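Local coordinates for uncharacterized protein (PDB 4O5J) that probably acts as an outer-membrane adhesin that binds sialylated carbohydrates, attaching Helicobacter pylori to host surfaces through this extracellular domain, at residues N306-I311 / Q345-I350; Q296-A301 / N352-Y357. All blocks are in the same frame, centred on the assembly; numbering follows the deposited sequence.

How the contacts relate
Contacts 1 and 2 are two levels of one antiparallel helix pair, formed by helix 281-309 and helix 343-396, and their centres lie about 12 Å apart. Along the chain the order is 296-301, 306-311, 345-350, 352-357, so contact 1 is nested inside the loop that contact 2 closes, and the intervening chain includes the short helix 313-320. The two levels touch directly, with Ile350 CG2 packed 3.4 Å from Ala301 O. Contact 1 joins the last turn of the first helix to the start of the second; contact 2 continues the interface deeper along both. Both belong to one helix-helix interface in the mainly helical chain.

Contact 1 (N306-I311 / Q345-I350)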
loop_
_atom_site.group_PDB
_atom_site.type_symbol
_atom_site.label_atom_id
_atom_site.label_comp_id
_atom_site.label_asym_id
_atom_site.label_seq_id
_atom_site.Cartn_x
_atom_site.Cartn_y
_atom_site.Cartn_z
ATOM N N ASN A 306 0.572 -2.601 -6.678
ATOM C CA ASN A 306 0.796 -2.103 -8.041
ATOM C C ASN A 306 2.043 -1.275 -8.135
ATOM O O ASN A 306 2.763 -1.337 -9.155
ATOM C CB ASN A 306 -0.435 -1.334 -8.558
ATOM C CG ASN A 306 -1.609 -2.274 -8.870
ATOM O OD1 ASN A 306 -1.425 -3.498 -8.949
ATOM N ND2 ASN A 306 -2.829 -1.706 -9.078
ATOM N N LEU A 307 2.339 -0.477 -7.087
ATOM C CA LEU A 307 3.543 0.351 -7.110
ATOM C C LEU A 307 4.798 -0.535 -7.055
ATOM O O LEU A 307 5.804 -0.208 -7.667
ATOM C CB LEU A 307 3.552 1.369 -5.939
ATOM C CG LEU A 307 2.610 2.591 -6.196
ATOM C CD1 LEU A 307 2.285 3.354 -4.899
ATOM C CD2 LEU A 307 3.238 3.475 -7.253
ATOM N N PHE A 308 4.747 -1.650 -6.341
ATOM C CA PHE A 308 5.876 -2.568 -6.289
ATOM C C PHE A 308 5.998 -3.271 -7.661
ATOM O O PHE A 308 7.086 -3.469 -8.164
ATOM C CB PHE A 308 5.665 -3.657 -5.269
ATOM C CG PHE A 308 6.138 -3.290 -3.879
ATOM C CD1 PHE A 308 7.512 -3.185 -3.622
ATOM C CD2 PHE A 308 5.238 -3.053 -2.857
ATOM C CE1 PHE A 308 7.988 -2.825 -2.380
ATOM C CE2 PHE A 308 5.712 -2.741 -1.588
ATOM C CZ PHE A 308 7.091 -2.614 -1.344
ATOM N N ASN A 309 4.869 -3.607 -8.258
ATOM C CA ASN A 309 4.851 -4.426 -9.489
ATOM C C ASN A 309 5.242 -3.556 -10.701
ATOM O O ASN A 309 5.643 -4.061 -11.660
ATOM C CB ASN A 309 3.468 -5.011 -9.609
ATOM C CG ASN A 309 3.397 -6.086 -10.610
ATOM O OD1 ASN A 309 3.636 -7.241 -10.287
ATOM N ND2 ASN A 309 3.116 -5.714 -11.870
ATOM N N SER A 310 5.211 -2.222 -10.583
ATOM C CA SER A 310 5.527 -1.279 -11.623
ATOM C C SER A 310 7.018 -0.953 -11.575
ATOM O O SER A 310 7.494 -0.146 -12.370
ATOM C CB SER A 310 4.818 0.060 -11.365
ATOM O OG SER A 310 3.557 -0.055 -11.612
ATOM N N ILE A 311 7.755 -1.487 -10.607
ATOM C CA ILE A 311 9.177 -1.227 -10.519
ATOM C C ILE A 311 9.898 -2.100 -11.552
ATOM O O ILE A 311 9.694 -3.291 -11.565
ATOM C CB ILE A 311 9.737 -1.536 -9.136
ATOM C CG1 ILE A 311 9.117 -0.602 -8.091
ATOM C CG2 ILE A 311 11.277 -1.434 -9.126
ATOM C CD1 ILE A 311 9.441 -0.994 -6.625
ATOM N N GLN A 345 8.392 -11.889 -0.135
ATOM C CA GLN A 345 7.338 -12.635 0.511
ATOM C C GLN A 345 6.268 -11.646 1.041
ATOM O O GLN A 345 5.058 -11.869 0.907
ATOM C CB GLN A 345 7.916 -13.473 1.656
ATOM C CG GLN A 345 6.865 -13.986 2.602
ATOM C CD GLN A 345 5.971 -15.048 1.923
ATOM O OE1 GLN A 345 6.412 -16.170 1.689
ATOM N NE2 GLN A 345 4.720 -14.690 1.588
ATOM N N GLU A 346 6.713 -10.534 1.609
ATOM C CA GLU A 346 5.765 -9.547 2.144
ATOM C C GLU A 346 4.932 -8.913 1.025
ATOM O O GLU A 346 3.718 -8.683 1.178
ATOM C CB GLU A 346 6.530 -8.472 2.877
ATOM C CG GLU A 346 7.161 -9.002 4.132
ATOM C CD GLU A 346 8.164 -8.016 4.743
ATOM O OE1 GLU A 346 8.494 -6.990 4.113
ATOM O OE2 GLU A 346 8.654 -8.270 5.852
ATOM N N VAL A 347 5.577 -8.615 -0.096
ATOM C CA VAL A 347 4.894 -8.056 -1.248
ATOM C C VAL A 347 3.850 -9.051 -1.784
ATOM O O VAL A 347 2.699 -8.678 -2.079
ATOM C CB VAL A 347 5.891 -7.671 -2.365
ATOM C CG1 VAL A 347 5.146 -7.319 -3.665
ATOM C CG2 VAL A 347 6.766 -6.526 -1.878
ATOM N N GLN A 348 4.234 -10.322 -1.876
ATOM C CA GLN A 348 3.297 -11.342 -2.379
ATOM C C GLN A 348 2.124 -11.468 -1.423
ATOM O O GLN A 348 0.991 -11.675 -1.827
ATOM C CB GLN A 348 3.978 -12.680 -2.526
ATOM C CG GLN A 348 5.031 -12.684 -3.651
ATOM C CD GLN A 348 4.501 -12.154 -4.998
ATOM O OE1 GLN A 348 3.492 -12.657 -5.525
ATOM N NE2 GLN A 348 5.192 -11.150 -5.564
ATOM N N THR A 349 2.398 -11.331 -0.133
ATOM C CA THR A 349 1.305 -11.365 0.852
ATOM C C THR A 349 0.283 -10.242 0.615
ATOM O O THR A 349 -0.928 -10.463 0.804
ATOM C CB THR A 349 1.854 -11.317 2.272
ATOM O OG1 THR A 349 2.663 -12.487 2.486
ATOM C CG2 THR A 349 0.763 -11.228 3.325
ATOM N N ILE A 350 0.741 -9.045 0.242
ATOM C CA ILE A 350 -0.178 -7.972 -0.104
ATOM C C ILE A 350 -1.056 -8.437 -1.267
ATOM O O ILE A 350 -2.264 -8.265 -1.244
ATOM C CB ILE A 350 0.537 -6.719 -0.578
ATOM C CG1 ILE A 350 1.542 -6.253 0.456
ATOM C CG2 ILE A 350 -0.493 -5.634 -0.795
ATOM C CD1 ILE A 350 2.260 -4.983 0.013
#
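Where helix 281-309 runs out and helix 343-396 has just begun, the Phe308 ring meets the branched end of Val347, at the first level of an antiparallel helix pair. Val347 CG2 stands over the ring almost on its normal, 3.6 Å from the centroid of the Phe308 ring and only 3° off the perpendicular, which makes a well-centred CH-pi contact. That methyl is nearly equidistant from all six ring carbons; the shortest separation, CG2 of Val347 to CD1 of Phe308, is 3.8 Å. The other branch of the valine goes to the root of the aromatic side chain, with Val347 CG1 4.0 Å from Phe308 CB. The split follows from the valine torsion (chi1 170°), which sets CG1 trans to the backbone N and CG2 trans to the carbonyl carbon. One turn on, Ile350 adds a looser touch, its CD1 lying 4.4 Å from Phe308 CE2.

No hydrogen bond crosses here: the interface is apolar and buried. Antiparallel helix packing is the theme of tetratricopeptide-repeat folds, and this adhesin domain is consistent with that architecture; the pair here need not be one repeat. Met249 of helix 241-268 and Ser93 of helix 82-101 also pack on Phe308, while Phe305 and Tyr316 pack on Val347.

Away from the ring, a side-chain hydroxyl bonds to a backbone carbonyl in each segment. At the end of the first helix, Ser310 OG donates to Asn306 O at 2.9 Å; the same oxygen also takes a weak bond from Ser310 N. In the second, Gln345 O accepts from both the hydroxyl and the backbone N of Thr349, which reach it from opposite faces of the carbonyl plane; the hydroxyl bond, Thr349 OG1 to Gln345 O, is 2.9 Å long.

Contact 2 (Q296-A301 / N352-Y357); sequences QVISYA and NNVSYY
The ring of Tyr357, whose CB touches Ile298 across the helix pair, carries Tyr356 on one face: CD1 of Tyr356 sits over the centre of the Tyr357 ring, 3.5 Å above its plane. Seen from the other partner, Tyr357 CG lies at the edge of the Tyr356 ring and in its plane. On the opposing helix, Gln296 NE2 is placed over the centre of the Tyr300 ring, 3.3 Å above it, on the side of that helix turned from the interface.

Across the pair the touching side-chain atoms are aliphatic. Ile298 reaches out with CD1, which stops 3.8 Å from Tyr357 CB, the two side chains crossing at about a right angle. The tyrosine starts out toward the partner helix, but its ring leads away, leaving the beta carbon to do the touching. With CG1 anti to the backbone N (chi1 163°), Val354 CG2 lies anti to the carbonyl carbon and fits against the other helix between two neighbours: it is 4.0 Å from Ala301 CB and equally far from the carbonyl oxygen of Ile298. The small alanine and this single methyl meet one turn along from the isoleucine. Val354 CG1 is more distant, 4.4 Å from Ile298 CG2.

The axes of segments 296-301 and 352-357 come within 9.5 Å, their directions 149° apart, so the helices run roughly antiparallel. Around this pair, helix 57-76 adds Phe70, which packs on Ile298 and meets the Tyr357 ring edge-to-face. Pro82, heading helix 82-101, lies against Tyr357 and Asn353, and helix 241-268 flanks the far side of helix 281-309 through Ile252 and Leu259.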
loop_
_atom_site.group_PDB
_atom_site.type_symbol
_atom_site.label_atom_id
_atom_site.label_comp_id
_atom_site.label_asym_id
_atom_site.label_seq_id
_atom_site.Cartn_x
_atom_site.Cartn_y
_atom_site.Cartn_z
ATOM N N GLN A 296 -12.049 0.596 0.510
ATOM C CA GLN A 296 -11.009 1.578 0.202
ATOM C C GLN A 296 -9.681 1.160 0.843
ATOM O O GLN A 296 -8.601 1.396 0.288
ATOM C CB GLN A 296 -11.428 2.972 0.683
ATOM C CG GLN A 296 -10.364 3.978 0.410
ATOM C CD GLN A 296 -10.020 4.051 -1.083
ATOM O OE1 GLN A 296 -10.856 4.466 -1.853
ATOM N NE2 GLN A 296 -8.806 3.672 -1.481
ATOM N N VAL A 297 -9.756 0.523 2.010
ATOM C CA VAL A 297 -8.521 0.049 2.677
ATOM C C VAL A 297 -7.832 -1.001 1.796
ATOM O O VAL A 297 -6.640 -0.900 1.564
ATOM C CB VAL A 297 -8.795 -0.529 4.089
ATOM C CG1 VAL A 297 -7.564 -1.281 4.596
ATOM C CG2 VAL A 297 -9.209 0.591 5.045
ATOM N N ILE A 298 -8.601 -2.000 1.331
ATOM C CA ILE A 298 -8.113 -3.026 0.436
ATOM C C ILE A 298 -7.579 -2.397 -0.845
ATOM O O ILE A 298 -6.557 -2.806 -1.381
ATOM C CB ILE A 298 -9.219 -4.030 0.072
ATOM C CG1 ILE A 298 -9.727 -4.779 1.318
ATOM C CG2 ILE A 298 -8.717 -4.994 -0.975
ATOM C CD1 ILE A 298 -8.635 -5.476 2.050
ATOM N N SER A 299 -8.266 -1.382 -1.320
ATOM C CA SER A 299 -7.899 -0.755 -2.536
ATOM C C SER A 299 -6.542 -0.013 -2.364
ATOM O O SER A 299 -5.703 -0.015 -3.297
ATOM C CB SER A 299 -9.040 0.150 -2.951
ATOM O OG SER A 299 -8.520 0.942 -3.932
ATOM N N TYR A 300 -6.319 0.608 -1.192
ATOM C CA TYR A 300 -5.017 1.228 -0.928
ATOM C C TYR A 300 -3.930 0.172 -0.921
ATOM O O TYR A 300 -2.817 0.413 -1.403
ATOM C CB TYR A 300 -4.990 1.939 0.418
ATOM C CG TYR A 300 -5.647 3.314 0.412
ATOM C CD1 TYR A 300 -5.466 4.202 -0.658
ATOM C CD2 TYR A 300 -6.425 3.732 1.485
ATOM C CE1 TYR A 300 -6.059 5.449 -0.646
ATOM C CE2 TYR A 300 -7.021 4.978 1.508
ATOM C CZ TYR A 300 -6.836 5.829 0.464
ATOM O OH TYR A 300 -7.467 7.048 0.546
ATOM N N ALA A 301 -4.221 -0.983 -0.338
ATOM C CA ALA A 301 -3.227 -2.078 -0.322
ATOM C C ALA A 301 -2.955 -2.507 -1.772
ATOM O O ALA A 301 -1.807 -2.757 -2.165
ATOM C CB ALA A 301 -3.734 -3.262 0.448
ATOM N N ASN A 352 -1.812 -11.524 -2.236
ATOM C CA ASN A 352 -2.770 -12.534 -1.753
ATOM C C ASN A 352 -3.869 -11.966 -0.897
ATOM O O ASN A 352 -5.023 -12.384 -1.045
ATOM C CB ASN A 352 -2.059 -13.604 -0.971
ATOM C CG ASN A 352 -1.071 -14.330 -1.826
ATOM O OD1 ASN A 352 -1.110 -14.206 -3.046
ATOM N ND2 ASN A 352 -0.166 -15.081 -1.210
ATOM N N ASN A 353 -3.533 -11.032 0.012
ATOM C CA ASN A 353 -4.551 -10.417 0.860
ATOM C C ASN A 353 -5.590 -9.705 0.003
ATOM O O ASN A 353 -6.790 -9.836 0.222
ATOM C CB ASN A 353 -3.920 -9.374 1.767
ATOM C CG ASN A 353 -3.088 -9.984 2.850
ATOM O OD1 ASN A 353 -3.175 -11.188 3.123
ATOM N ND2 ASN A 353 -2.267 -9.178 3.479
ATOM N N VAL A 354 -5.116 -8.930 -0.967
ATOM C CA VAL A 354 -5.988 -8.169 -1.855
ATOM C C VAL A 354 -6.948 -9.068 -2.621
ATOM O O VAL A 354 -8.155 -8.798 -2.653
ATOM C CB VAL A 354 -5.195 -7.340 -2.867
ATOM C CG1 VAL A 354 -6.129 -6.918 -4.025
ATOM C CG2 VAL A 354 -4.587 -6.147 -2.159
ATOM N N SER A 355 -6.446 -10.151 -3.201
ATOM C CA SER A 355 -7.381 -10.991 -3.943
ATOM C C SER A 355 -8.344 -11.719 -2.969
ATOM O O SER A 355 -9.540 -11.843 -3.234
ATOM C CB SER A 355 -6.653 -11.930 -4.898
ATOM O OG SER A 355 -6.220 -13.028 -4.180
ATOM N N TYR A 356 -7.841 -12.179 -1.827
ATOM C CA TYR A 356 -8.694 -12.918 -0.883
ATOM C C TYR A 356 -9.765 -12.038 -0.263
ATOM O O TYR A 356 -10.955 -12.376 -0.340
ATOM C CB TYR A 356 -7.866 -13.566 0.199
ATOM C CG TYR A 356 -8.705 -14.287 1.229
ATOM C CD1 TYR A 356 -9.155 -13.650 2.377
ATOM C CD2 TYR A 356 -9.038 -15.627 1.041
ATOM C CE1 TYR A 356 -9.935 -14.346 3.313
ATOM C CE2 TYR A 356 -9.791 -16.331 1.959
ATOM C CZ TYR A 356 -10.246 -15.686 3.080
ATOM O OH TYR A 356 -10.990 -16.417 3.931
ATOM N N TYR A 357 -9.354 -10.923 0.353
ATOM C CA TYR A 357 -10.333 -10.035 1.022
ATOM C C TYR A 357 -11.099 -9.147 0.065
ATOM O O TYR A 357 -12.185 -8.656 0.391
ATOM C CB TYR A 357 -9.643 -9.145 2.058
ATOM C CG TYR A 357 -9.025 -9.952 3.193
ATOM C CD1 TYR A 357 -9.833 -10.574 4.170
ATOM C CD2 TYR A 357 -7.659 -10.117 3.281
ATOM C CE1 TYR A 357 -9.259 -11.321 5.189
ATOM C CE2 TYR A 357 -7.084 -10.859 4.304
ATOM C CZ TYR A 357 -7.889 -11.440 5.238
ATOM O OH TYR A 357 -7.337 -12.146 6.213
#